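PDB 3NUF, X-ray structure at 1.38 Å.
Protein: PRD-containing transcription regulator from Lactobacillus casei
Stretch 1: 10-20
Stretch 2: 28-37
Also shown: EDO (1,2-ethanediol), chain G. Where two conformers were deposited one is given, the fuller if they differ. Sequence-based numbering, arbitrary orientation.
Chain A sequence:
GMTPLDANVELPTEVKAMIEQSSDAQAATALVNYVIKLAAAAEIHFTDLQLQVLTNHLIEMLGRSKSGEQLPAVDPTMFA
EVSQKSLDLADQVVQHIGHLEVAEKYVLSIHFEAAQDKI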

# COMPACT_ATOMS: atom_id res chain seq x y z
N GLU A 10 14.34 0.56 -7.38
CA GLU A 10 15.41 -0.00 -6.56
C GLU A 10 15.11 0.24 -5.07
O GLU A 10 15.32 1.33 -4.55
CB GLU A 10 16.76 0.59 -6.98
CG GLU A 10 17.25 0.09 -8.37
CD GLU A 10 18.63 0.62 -8.75
OE1 GLU A 10 18.98 1.74 -8.32
OE2 GLU A 10 19.37 -0.10 -9.48
N LEU A 11 14.68 -0.82 -4.39
CA LEU A 11 14.17 -0.71 -3.04
C LEU A 11 15.29 -0.62 -2.03
O LEU A 11 16.34 -1.22 -2.21
CB LEU A 11 13.30 -1.93 -2.79
CG LEU A 11 12.12 -2.06 -3.79
CD1 LEU A 11 11.42 -3.40 -3.52
CD2 LEU A 11 11.12 -0.88 -3.67
N PRO A 12 15.04 0.06 -0.91
CA PRO A 12 16.04 0.12 0.16
C PRO A 12 16.30 -1.23 0.78
O PRO A 12 15.44 -2.13 0.80
CB PRO A 12 15.38 1.02 1.21
CG PRO A 12 14.32 1.69 0.56
CD PRO A 12 13.86 0.88 -0.62
N THR A 13 17.51 -1.39 1.32
CA THR A 13 17.88 -2.62 1.98
C THR A 13 16.84 -3.19 2.94
O THR A 13 16.58 -4.39 2.92
CB THR A 13 19.20 -2.36 2.79
OG1 THR A 13 20.19 -1.92 1.86
CG2 THR A 13 19.66 -3.61 3.50
N GLU A 14 16.30 -2.33 3.79
CA GLU A 14 15.33 -2.78 4.80
C GLU A 14 14.05 -3.27 4.18
O GLU A 14 13.47 -4.25 4.66
CB GLU A 14 15.00 -1.67 5.79
CG GLU A 14 16.23 -1.17 6.60
CD GLU A 14 17.18 -0.21 5.85
OE1 GLU A 14 16.92 0.23 4.71
OE2 GLU A 14 18.21 0.13 6.45
N VAL A 15 13.61 -2.62 3.11
CA VAL A 15 12.43 -3.09 2.38
C VAL A 15 12.67 -4.43 1.70
O VAL A 15 11.84 -5.36 1.82
CB VAL A 15 12.01 -2.03 1.35
CG1 VAL A 15 10.92 -2.51 0.34
CG2 VAL A 15 11.48 -0.77 2.09
N LYS A 16 13.84 -4.61 1.04
CA LYS A 16 14.18 -5.89 0.45
C LYS A 16 14.23 -7.01 1.50
O LYS A 16 13.82 -8.14 1.21
CB LYS A 16 15.49 -5.84 -0.30
CG LYS A 16 15.45 -4.96 -1.55
CD LYS A 16 16.68 -5.08 -2.45
CE LYS A 16 17.84 -4.31 -1.88
NZ LYS A 16 19.08 -4.52 -2.71
N ALA A 17 14.74 -6.69 2.70
CA ALA A 17 14.78 -7.62 3.84
C ALA A 17 13.39 -8.08 4.23
O ALA A 17 13.16 -9.29 4.37
CB ALA A 17 15.54 -7.00 5.07
N MSE A 18 12.48 -7.11 4.38
CA MSE A 18 11.09 -7.37 4.71
C MSE A 18 10.47 -8.34 3.67
O MSE A 18 9.77 -9.29 4.01
CB MSE A 18 10.28 -6.06 4.77
CG MSE A 18 10.47 -5.21 6.01
SE MSE A 18 9.34 -3.55 5.87
CE MSE A 18 9.48 -2.90 7.69
N ILE A 19 10.71 -8.06 2.39
CA ILE A 19 10.20 -8.84 1.29
C ILE A 19 10.74 -10.27 1.28
O ILE A 19 9.99 -11.23 1.10
CB ILE A 19 10.44 -8.11 -0.03
CG1 ILE A 19 9.55 -6.86 -0.17
CG2 ILE A 19 10.23 -9.05 -1.21
CD1 ILE A 19 9.96 -5.94 -1.22
N GLU A 20 12.07 -10.38 1.41
CA GLU A 20 12.78 -11.65 1.36
C GLU A 20 12.24 -12.61 2.41
O GLU A 20 12.22 -13.81 2.18
CB GLU A 20 14.31 -11.45 1.58
CG GLU A 20 15.15 -12.78 1.54
CD GLU A 20 16.42 -12.71 0.63
OE1 GLU A 20 16.38 -12.06 -0.45
OE2 GLU A 20 17.45 -13.34 0.95
C1 EDO G . -3.97 -1.32 -12.12
O1 EDO G . -3.92 -0.09 -11.39
C2 EDO G . -5.33 -1.92 -11.91
O2 EDO G . -5.18 -3.24 -11.38
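Stretch 2 28-37: ATALVNYVIK

The contact between residues 10-20 and 28-37 is a small, mainly apolar packing of a helix and the loop residue Leu11 just before it against a second helix that runs in roughly the opposite direction, held by side-chain contacts with no hydrogen bond passing between them. It illustrates a general principle: a helix and the residue leading into it can pack on another helix through a few aliphatic side chains, while each helix keeps its own series of backbone hydrogen bonds.

Stretch 2 is helical throughout, with phi and psi close to -60° and -45° and a regular series of i to i+4 bonds, from Val32 N to Ala28 O at 2.9 Å through to Lys37 N to Asn33 O at 3.0 Å. In stretch 1 the chain is extended at Glu10, Leu11 and Pro12, and the helix begins at Thr13. Pro12 occupies the N-cap position, and its carbonyl accepts the first bond of the series, Lys16 N to Pro12 O at 3.0 Å. The two helix directions make an angle of 140°, and the axes approach to 10.3 Å. Because the second helix runs back along the first, Ile19 lies near the start of stretch 2, with its CA 6.1 Å from the CA of Ala28, whereas Leu11 lies beside Asn33, at a CA-to-CA distance of 8.4 Å.

Three residues of stretch 1 make the contact. Leu11, although it precedes the helix, points toward stretch 2 and reaches across in the mt rotamer (chi1 -59°, chi2 174°). Its CD2 lies 3.5 Å from Ile36 CD1 and 3.8 Å from Val32 CG1, so this one methyl touches two residues a helical turn apart. Leu11 CD1 approaches Asn33 OD1 at 4.1 Å, a van der Waals neighbour only; the CB of Asn33 points sideways, but the end of its side chain comes nearer. Ile19 serves the other end, its CG2 placed 4.1 Å from Ala28 CB and 3.3 Å from Thr29 OG1, a hydroxyl that is hydrogen-bonded elsewhere in the structure. The small side chain of Ala28 accompanies the close backbone approach here.

Val32 links these two ends: besides meeting Leu11, it places CG2 4.2 Å from Ile19 CD1 and CG1 4.4 Å from Val15 CG1, the latter a looser contact. Ala28, Val32 and Ile36 thus form a stripe of side chains whose CA-to-CB bonds point toward stretch 1, facing Ile19, Val15 and Leu11 in that order, with Val32 also touching Leu11 and Ile19. The whole arrangement buries 282 Å², summed over both sides, a modest area consistent with so few participating residues.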

# COMPACT_ATOMS: atom_id res chain seq x y z
N ALA A 28 5.36 -9.89 -3.46
CA ALA A 28 5.55 -8.74 -2.58
C ALA A 28 6.37 -7.66 -3.27
O ALA A 28 6.05 -6.45 -3.18
CB ALA A 28 6.16 -9.14 -1.26
N THR A 29 7.41 -8.07 -4.00
CA THR A 29 8.20 -7.11 -4.77
C THR A 29 7.35 -6.42 -5.82
O THR A 29 7.38 -5.22 -5.94
CB THR A 29 9.42 -7.73 -5.43
OG1 THR A 29 10.21 -8.36 -4.40
CG2 THR A 29 10.29 -6.67 -6.14
N ALA A 30 6.57 -7.21 -6.57
CA ALA A 30 5.68 -6.66 -7.59
C ALA A 30 4.71 -5.64 -7.01
O ALA A 30 4.50 -4.55 -7.57
CB ALA A 30 4.91 -7.76 -8.30
N LEU A 31 4.17 -5.99 -5.85
CA LEU A 31 3.16 -5.10 -5.21
C LEU A 31 3.80 -3.77 -4.73
O LEU A 31 3.25 -2.70 -4.97
CB LEU A 31 2.47 -5.84 -4.06
CG LEU A 31 1.43 -5.04 -3.28
CD1 LEU A 31 0.33 -4.52 -4.20
CD2 LEU A 31 0.82 -5.91 -2.16
N VAL A 32 4.92 -3.86 -4.00
CA VAL A 32 5.60 -2.64 -3.59
C VAL A 32 5.97 -1.78 -4.80
O VAL A 32 5.74 -0.55 -4.80
CB VAL A 32 6.86 -3.00 -2.76
CG1 VAL A 32 7.67 -1.73 -2.46
CG2 VAL A 32 6.46 -3.62 -1.48
N ASN A 33 6.55 -2.38 -5.84
CA ASN A 33 6.85 -1.64 -7.03
C ASN A 33 5.62 -0.94 -7.61
O ASN A 33 5.65 0.22 -8.02
CB ASN A 33 7.40 -2.56 -8.12
CG ASN A 33 8.79 -3.11 -7.86
OD1 ASN A 33 9.48 -2.66 -7.00
ND2 ASN A 33 9.16 -4.10 -8.66
N TYR A 34 4.50 -1.70 -7.70
CA TYR A 34 3.23 -1.17 -8.23
C TYR A 34 2.77 0.05 -7.44
O TYR A 34 2.39 1.10 -8.01
CB TYR A 34 2.16 -2.26 -8.24
CG TYR A 34 0.77 -1.80 -8.51
CD1 TYR A 34 0.30 -1.69 -9.80
CD2 TYR A 34 -0.10 -1.49 -7.47
CE1 TYR A 34 -0.99 -1.28 -10.04
CE2 TYR A 34 -1.38 -1.04 -7.72
CZ TYR A 34 -1.79 -0.96 -9.01
OH TYR A 34 -3.09 -0.54 -9.28
N VAL A 35 2.80 -0.06 -6.12
CA VAL A 35 2.34 1.05 -5.26
C VAL A 35 3.24 2.30 -5.41
O VAL A 35 2.74 3.43 -5.51
CB VAL A 35 2.17 0.65 -3.84
CG1 VAL A 35 1.78 1.85 -2.97
CG2 VAL A 35 1.08 -0.42 -3.72
N ILE A 36 4.55 2.09 -5.47
CA ILE A 36 5.49 3.20 -5.65
C ILE A 36 5.18 3.91 -6.97
O ILE A 36 5.09 5.14 -7.05
CB ILE A 36 6.94 2.71 -5.61
CG1 ILE A 36 7.32 2.32 -4.19
CG2 ILE A 36 7.87 3.81 -6.14
CD1 ILE A 36 8.68 1.60 -4.07
N LYS A 37 5.01 3.15 -8.03
CA LYS A 37 4.70 3.72 -9.36
C LYS A 37 3.35 4.39 -9.47
O LYS A 37 3.17 5.43 -10.12
CB LYS A 37 4.87 2.66 -10.40
CG LYS A 37 6.35 2.25 -10.59
CD LYS A 37 6.50 1.16 -11.64
CE LYS A 37 6.17 -0.23 -11.19
NZ LYS A 37 6.52 -1.28 -12.26